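Local coordinates for Sso-CP2 metallo-carboxypetidase (Sulfolobus solfataricus, PDB 4MMO), which probably acts as a zinc-dependent carboxypeptidase of the M20 family, removing residues from the C-terminal ends of peptides, at residues L177-L182 with G379-G384; Q316-V321 with F343-R348. One frame throughout, in Å; residues are numbered along the deposited sequence.

Interaction 1: L177-L182 with G379-G384. With SO4 (sulfate ion), chain D.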
loop_
_atom_site.group_PDB
_atom_site.type_symbol
_atom_site.label_atom_id
_atom_site.label_comp_id
_atom_site.label_asym_id
_atom_site.label_seq_id
_atom_site.Cartn_x
_atom_site.Cartn_y
_atom_site.Cartn_z
ATOM N N LEU A 177 -32.316 11.845 7.720
ATOM C CA LEU A 177 -33.420 11.179 7.038
ATOM C C LEU A 177 -32.961 10.149 6.012
ATOM O O LEU A 177 -33.709 9.818 5.090
ATOM C CB LEU A 177 -34.291 12.222 6.333
ATOM C CG LEU A 177 -34.728 13.414 7.185
ATOM C CD1 LEU A 177 -35.660 14.310 6.387
ATOM C CD2 LEU A 177 -35.400 12.950 8.465
ATOM N N GLY A 178 -31.742 9.642 6.157
ATOM C CA GLY A 178 -31.247 8.656 5.215
ATOM C C GLY A 178 -29.766 8.355 5.321
ATOM O O GLY A 178 -29.083 8.818 6.230
ATOM N N VAL A 179 -29.276 7.562 4.376
ATOM C CA VAL A 179 -27.865 7.208 4.309
ATOM C C VAL A 179 -27.440 6.986 2.867
ATOM O O VAL A 179 -28.259 6.659 2.011
ATOM C CB VAL A 179 -27.571 5.906 5.079
ATOM C CG1 VAL A 179 -27.876 6.070 6.551
ATOM C CG2 VAL A 179 -28.375 4.746 4.500
ATOM N N LYS A 180 -26.150 7.149 2.602
ATOM C CA LYS A 180 -25.594 6.735 1.328
ATOM C C LYS A 180 -25.418 5.224 1.349
ATOM O O LYS A 180 -25.245 4.628 2.414
ATOM C CB LYS A 180 -24.260 7.425 1.069
ATOM C CG LYS A 180 -24.388 8.904 0.732
ATOM C CD LYS A 180 -23.092 9.443 0.159
ATOM C CE LYS A 180 -23.123 10.951 -0.002
ATOM N NZ LYS A 180 -21.839 11.458 -0.575
ATOM N N GLY A 181 -25.487 4.607 0.175
ATOM C CA GLY A 181 -25.270 3.180 0.049
ATOM C C GLY A 181 -23.788 2.876 0.057
ATOM O O GLY A 181 -22.967 3.784 0.194
ATOM N N LEU A 182 -23.438 1.603 -0.104
ATOM C CA LEU A 182 -22.045 1.200 -0.020
ATOM C C LEU A 182 -21.736 -0.078 -0.788
ATOM O O LEU A 182 -22.543 -1.004 -0.830
ATOM C CB LEU A 182 -21.646 1.027 1.447
ATOM C CG LEU A 182 -20.166 0.774 1.731
ATOM C CD1 LEU A 182 -19.289 1.878 1.163
ATOM C CD2 LEU A 182 -19.959 0.659 3.227
ATOM N N GLY A 379 -22.150 9.143 5.498
ATOM C CA GLY A 379 -21.757 7.769 5.746
ATOM C C GLY A 379 -22.878 6.776 5.514
ATOM O O GLY A 379 -23.913 7.110 4.925
ATOM N N THR A 380 -22.666 5.553 5.995
ATOM C CA THR A 380 -23.542 4.428 5.688
ATOM C C THR A 380 -24.024 3.738 6.956
ATOM O O THR A 380 -23.350 3.752 7.983
ATOM C CB THR A 380 -22.817 3.402 4.791
ATOM O OG1 THR A 380 -22.478 4.018 3.543
ATOM C CG2 THR A 380 -23.690 2.170 4.520
ATOM N N GLN A 381 -25.200 3.128 6.859
ATOM C CA GLN A 381 -25.845 2.455 7.972
ATOM C C GLN A 381 -26.881 1.526 7.333
ATOM O O GLN A 381 -27.328 1.792 6.219
ATOM C CB GLN A 381 -26.497 3.505 8.884
ATOM C CG GLN A 381 -26.949 3.009 10.244
ATOM C CD GLN A 381 -27.503 4.102 11.160
ATOM O OE1 GLN A 381 -27.992 3.801 12.249
ATOM N NE2 GLN A 381 -27.427 5.366 10.731
ATOM N N PRO A 382 -27.252 0.420 8.005
ATOM C CA PRO A 382 -28.167 -0.515 7.330
ATOM C C PRO A 382 -29.643 -0.079 7.318
ATOM O O PRO A 382 -30.547 -0.914 7.386
ATOM C CB PRO A 382 -27.969 -1.819 8.117
ATOM C CG PRO A 382 -27.542 -1.377 9.468
ATOM C CD PRO A 382 -26.700 -0.157 9.246
ATOM N N MET A 383 -29.875 1.225 7.206
ATOM C CA MET A 383 -31.222 1.775 7.104
ATOM C C MET A 383 -31.967 1.159 5.926
ATOM O O MET A 383 -33.176 0.928 5.994
ATOM C CB MET A 383 -31.136 3.289 6.928
ATOM C CG MET A 383 -32.442 4.037 7.098
ATOM S SD MET A 383 -32.126 5.807 7.272
ATOM C CE MET A 383 -33.788 6.467 7.254
ATOM N N GLY A 384 -31.231 0.881 4.854
ATOM C CA GLY A 384 -31.801 0.305 3.646
ATOM C C GLY A 384 -32.564 -0.982 3.876
ATOM O O GLY A 384 -33.585 -1.221 3.236
HETATM S S SO4 D . -19.792 4.495 7.923
HETATM O O1 SO4 D . -18.427 4.002 7.779
HETATM O O2 SO4 D . -20.575 3.573 8.762
HETATM O O3 SO4 D . -19.659 5.860 8.449
HETATM O O4 SO4 D . -20.446 4.572 6.622
#
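A buried, mixed polar and apolar contact joins the start of strand 178-190, where the chain passes between the two domains of the M20 fold, to the loop leading into helix 383-389. Two hydrogen bonds grip Lys180. Its N donates to Gly379 O at 3.2 Å, in the carbonyl plane, and its O accepts from Thr380 OG1 at 3.1 Å, the hydroxyl standing above the carbonyl plane. Thr380 OG1 lies anti to its own carbonyl carbon (chi1 -62°), which leaves CG2 to pack alongside Leu182 CB at 3.9 Å. Val179 points into the loop: CG1 meets Gln381 CB at 3.7 Å, while CG2 lies against Gln381 O and Met383 CB. The extended Met383 chain lays SD 3.6 Å from Gly178 CA. A serine at Thr380 would lose CG2 and its packing on Leu182, and would probably hold the hydroxyl less firmly over Lys180 O. Thr380 N donates to O4 of a sulfate ion, probably from the crystallisation liquor, held too by Arg311 of the same chain and His197 of the second subunit. The Lys180 bonds thus tie strand to loop, and Gln381 OE1, accepting from N of the zinc ligand Glu163, carries that loop on to the metal site.

Interaction 2: Q316-V321 with F343-R348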
loop_
_atom_site.group_PDB
_atom_site.type_symbol
_atom_site.label_atom_id
_atom_site.label_comp_id
_atom_site.label_asym_id
_atom_site.label_seq_id
_atom_site.Cartn_x
_atom_site.Cartn_y
_atom_site.Cartn_z
ATOM N N GLN A 316 -29.318 4.274 -6.746
ATOM C CA GLN A 316 -28.288 3.307 -7.111
ATOM C C GLN A 316 -28.438 2.018 -6.310
ATOM O O GLN A 316 -28.692 2.045 -5.106
ATOM C CB GLN A 316 -26.893 3.882 -6.881
ATOM C CG GLN A 316 -26.514 5.016 -7.813
ATOM C CD GLN A 316 -25.137 5.555 -7.499
ATOM O OE1 GLN A 316 -24.872 5.979 -6.373
ATOM N NE2 GLN A 316 -24.240 5.516 -8.481
ATOM N N ASP A 317 -28.278 0.894 -7.001
ATOM C CA ASP A 317 -28.333 -0.427 -6.395
ATOM C C ASP A 317 -26.906 -0.966 -6.345
ATOM O O ASP A 317 -26.262 -1.092 -7.385
ATOM C CB ASP A 317 -29.220 -1.338 -7.251
ATOM C CG ASP A 317 -29.428 -2.712 -6.640
ATOM O OD1 ASP A 317 -28.566 -3.186 -5.869
ATOM O OD2 ASP A 317 -30.469 -3.328 -6.950
ATOM N N PRO A 318 -26.404 -1.292 -5.143
ATOM C CA PRO A 318 -25.007 -1.730 -5.046
ATOM C C PRO A 318 -24.717 -2.992 -5.853
ATOM O O PRO A 318 -23.639 -3.106 -6.444
ATOM C CB PRO A 318 -24.823 -1.984 -3.545
ATOM C CG PRO A 318 -26.194 -2.183 -3.017
ATOM C CD PRO A 318 -27.066 -1.292 -3.827
ATOM N N TYR A 319 -25.665 -3.921 -5.894
ATOM C CA TYR A 319 -25.490 -5.132 -6.686
ATOM C C TYR A 319 -25.426 -4.795 -8.176
ATOM O O TYR A 319 -24.704 -5.434 -8.933
ATOM C CB TYR A 319 -26.607 -6.135 -6.391
ATOM C CG TYR A 319 -26.571 -6.654 -4.971
ATOM C CD1 TYR A 319 -25.710 -7.680 -4.613
ATOM C CD2 TYR A 319 -27.390 -6.111 -3.988
ATOM C CE1 TYR A 319 -25.664 -8.155 -3.320
ATOM C CE2 TYR A 319 -27.349 -6.583 -2.684
ATOM C CZ TYR A 319 -26.481 -7.607 -2.360
ATOM O OH TYR A 319 -26.427 -8.093 -1.072
ATOM N N LYS A 320 -26.163 -3.777 -8.594
ATOM C CA LYS A 320 -26.097 -3.335 -9.980
ATOM C C LYS A 320 -24.762 -2.641 -10.270
ATOM O O LYS A 320 -24.145 -2.878 -11.308
ATOM C CB LYS A 320 -27.257 -2.399 -10.295
ATOM C CG LYS A 320 -27.309 -1.960 -11.743
ATOM C CD LYS A 320 -28.635 -1.296 -12.069
ATOM C CE LYS A 320 -28.702 -0.880 -13.528
ATOM N NZ LYS A 320 -30.021 -0.278 -13.873
ATOM N N VAL A 321 -24.318 -1.788 -9.352
ATOM C CA VAL A 321 -23.070 -1.057 -9.535
ATOM C C VAL A 321 -21.915 -2.043 -9.650
ATOM O O VAL A 321 -20.985 -1.834 -10.427
ATOM C CB VAL A 321 -22.820 -0.065 -8.376
ATOM C CG1 VAL A 321 -21.414 0.524 -8.444
ATOM C CG2 VAL A 321 -23.855 1.050 -8.414
ATOM N N PHE A 343 -22.616 -4.813 0.699
ATOM C CA PHE A 343 -23.611 -4.192 -0.164
ATOM C C PHE A 343 -24.653 -3.497 0.711
ATOM O O PHE A 343 -25.307 -4.138 1.528
ATOM C CB PHE A 343 -24.291 -5.235 -1.056
ATOM C CG PHE A 343 -23.341 -6.007 -1.936
ATOM C CD1 PHE A 343 -22.655 -7.108 -1.447
ATOM C CD2 PHE A 343 -23.149 -5.643 -3.258
ATOM C CE1 PHE A 343 -21.785 -7.823 -2.256
ATOM C CE2 PHE A 343 -22.283 -6.352 -4.072
ATOM C CZ PHE A 343 -21.599 -7.444 -3.568
ATOM N N GLU A 344 -24.781 -2.183 0.555
ATOM C CA GLU A 344 -25.754 -1.406 1.321
ATOM C C GLU A 344 -26.509 -0.485 0.377
ATOM O O GLU A 344 -25.922 0.097 -0.530
ATOM C CB GLU A 344 -25.058 -0.581 2.407
ATOM C CG GLU A 344 -24.255 -1.397 3.415
ATOM C CD GLU A 344 -25.016 -1.652 4.703
ATOM O OE1 GLU A 344 -26.175 -2.118 4.633
ATOM O OE2 GLU A 344 -24.457 -1.377 5.788
ATOM N N TYR A 345 -27.814 -0.365 0.585
ATOM C CA TYR A 345 -28.647 0.481 -0.263
ATOM C C TYR A 345 -28.667 1.914 0.261
ATOM O O TYR A 345 -28.679 2.128 1.472
ATOM C CB TYR A 345 -30.083 -0.052 -0.302
ATOM C CG TYR A 345 -30.234 -1.397 -0.976
ATOM C CD1 TYR A 345 -30.104 -2.577 -0.255
ATOM C CD2 TYR A 345 -30.517 -1.487 -2.332
ATOM C CE1 TYR A 345 -30.247 -3.805 -0.867
ATOM C CE2 TYR A 345 -30.658 -2.714 -2.954
ATOM C CZ TYR A 345 -30.525 -3.868 -2.217
ATOM O OH TYR A 345 -30.666 -5.093 -2.832
ATOM N N PRO A 346 -28.678 2.906 -0.648
ATOM C CA PRO A 346 -28.915 4.284 -0.206
ATOM C C PRO A 346 -30.377 4.480 0.175
ATOM O O PRO A 346 -31.226 3.716 -0.288
ATOM C CB PRO A 346 -28.582 5.108 -1.450
ATOM C CG PRO A 346 -28.880 4.196 -2.583
ATOM C CD PRO A 346 -28.493 2.823 -2.106
ATOM N N VAL A 347 -30.661 5.486 1.000
ATOM C CA VAL A 347 -32.007 5.722 1.513
ATOM C C VAL A 347 -32.236 7.205 1.755
ATOM O O VAL A 347 -31.339 7.911 2.215
ATOM C CB VAL A 347 -32.231 5.001 2.861
ATOM C CG1 VAL A 347 -33.602 5.341 3.450
ATOM C CG2 VAL A 347 -32.097 3.509 2.705
ATOM N N ARG A 348 -33.449 7.659 1.453
ATOM C CA ARG A 348 -33.906 8.993 1.819
ATOM C C ARG A 348 -35.394 8.933 2.115
ATOM O O ARG A 348 -36.172 8.460 1.288
ATOM C CB ARG A 348 -33.648 9.987 0.693
ATOM C CG ARG A 348 -32.285 10.619 0.748
ATOM C CD ARG A 348 -32.063 11.548 -0.419
ATOM N NE ARG A 348 -30.659 11.926 -0.522
ATOM C CZ ARG A 348 -30.042 12.243 -1.656
ATOM N NH1 ARG A 348 -30.701 12.239 -2.809
ATOM N NH2 ARG A 348 -28.759 12.569 -1.633
#
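The rings of Tyr319 and Phe343 form an offset stack, their planes at 6° and their centroids 4.2 Å apart. Phe343 CG sits 3.5 Å from Tyr319 CE1, and Phe343 CB adds a CH-pi contact over the same face of the tyrosine. At the edge of the Tyr319 ring, near its plane, lies Tyr345 OH, 3.6 Å from Tyr319 CD2; the edge of the Phe343 ring is met by Pro318 C, 4.0 Å from Phe343 CD2. One face of Tyr345 receives Pro318, with CD off-centre in a CH-pi contact, 3.8 Å from Tyr345 CD2. Pro318 thus wedges between two aromatic side chains, both with CG anti to the carbonyl carbon, and its CG rests on Glu344 O. Asp317, with CG anti to its backbone N (chi1 -175°), runs beside Tyr345 in the same direction and turns OD1 back to accept from Tyr319 N at 3.0 Å, above the carboxylate plane. No hydrogen bond crosses between the segments; ring and proline surfaces carry the contact. Leu312 and Leu183 continue the apolar layer behind Pro318 and Phe343. The arrangement is an N-capped helix start packed on a face of the antiparallel sheet in the M20 dimerisation domain, within a beta-alpha-beta crossover.

Interactions 1 and 2 meet along neighbouring strands of one antiparallel sheet: 177-182 and 343-348 are joined by probable hydrogen bonds from Val347 N to Val179 O and from Glu344 N to Leu182 O. Gly384 packs on Val347, so the strand that carries half of interaction 2 also flanks both segments of interaction 1. Interaction 1 is the deeper, its centre about 7 Å from that of the chain, against about 15 Å for interaction 2. Two hydrogen bonds to Lys180 backbone atoms sit among apolar packing of Val179 and Met383 in the buried contact beside the zinc site, whereas aromatic rings, one exposed, carry the partly buried one. In sequence, interaction 2 nests inside interaction 1.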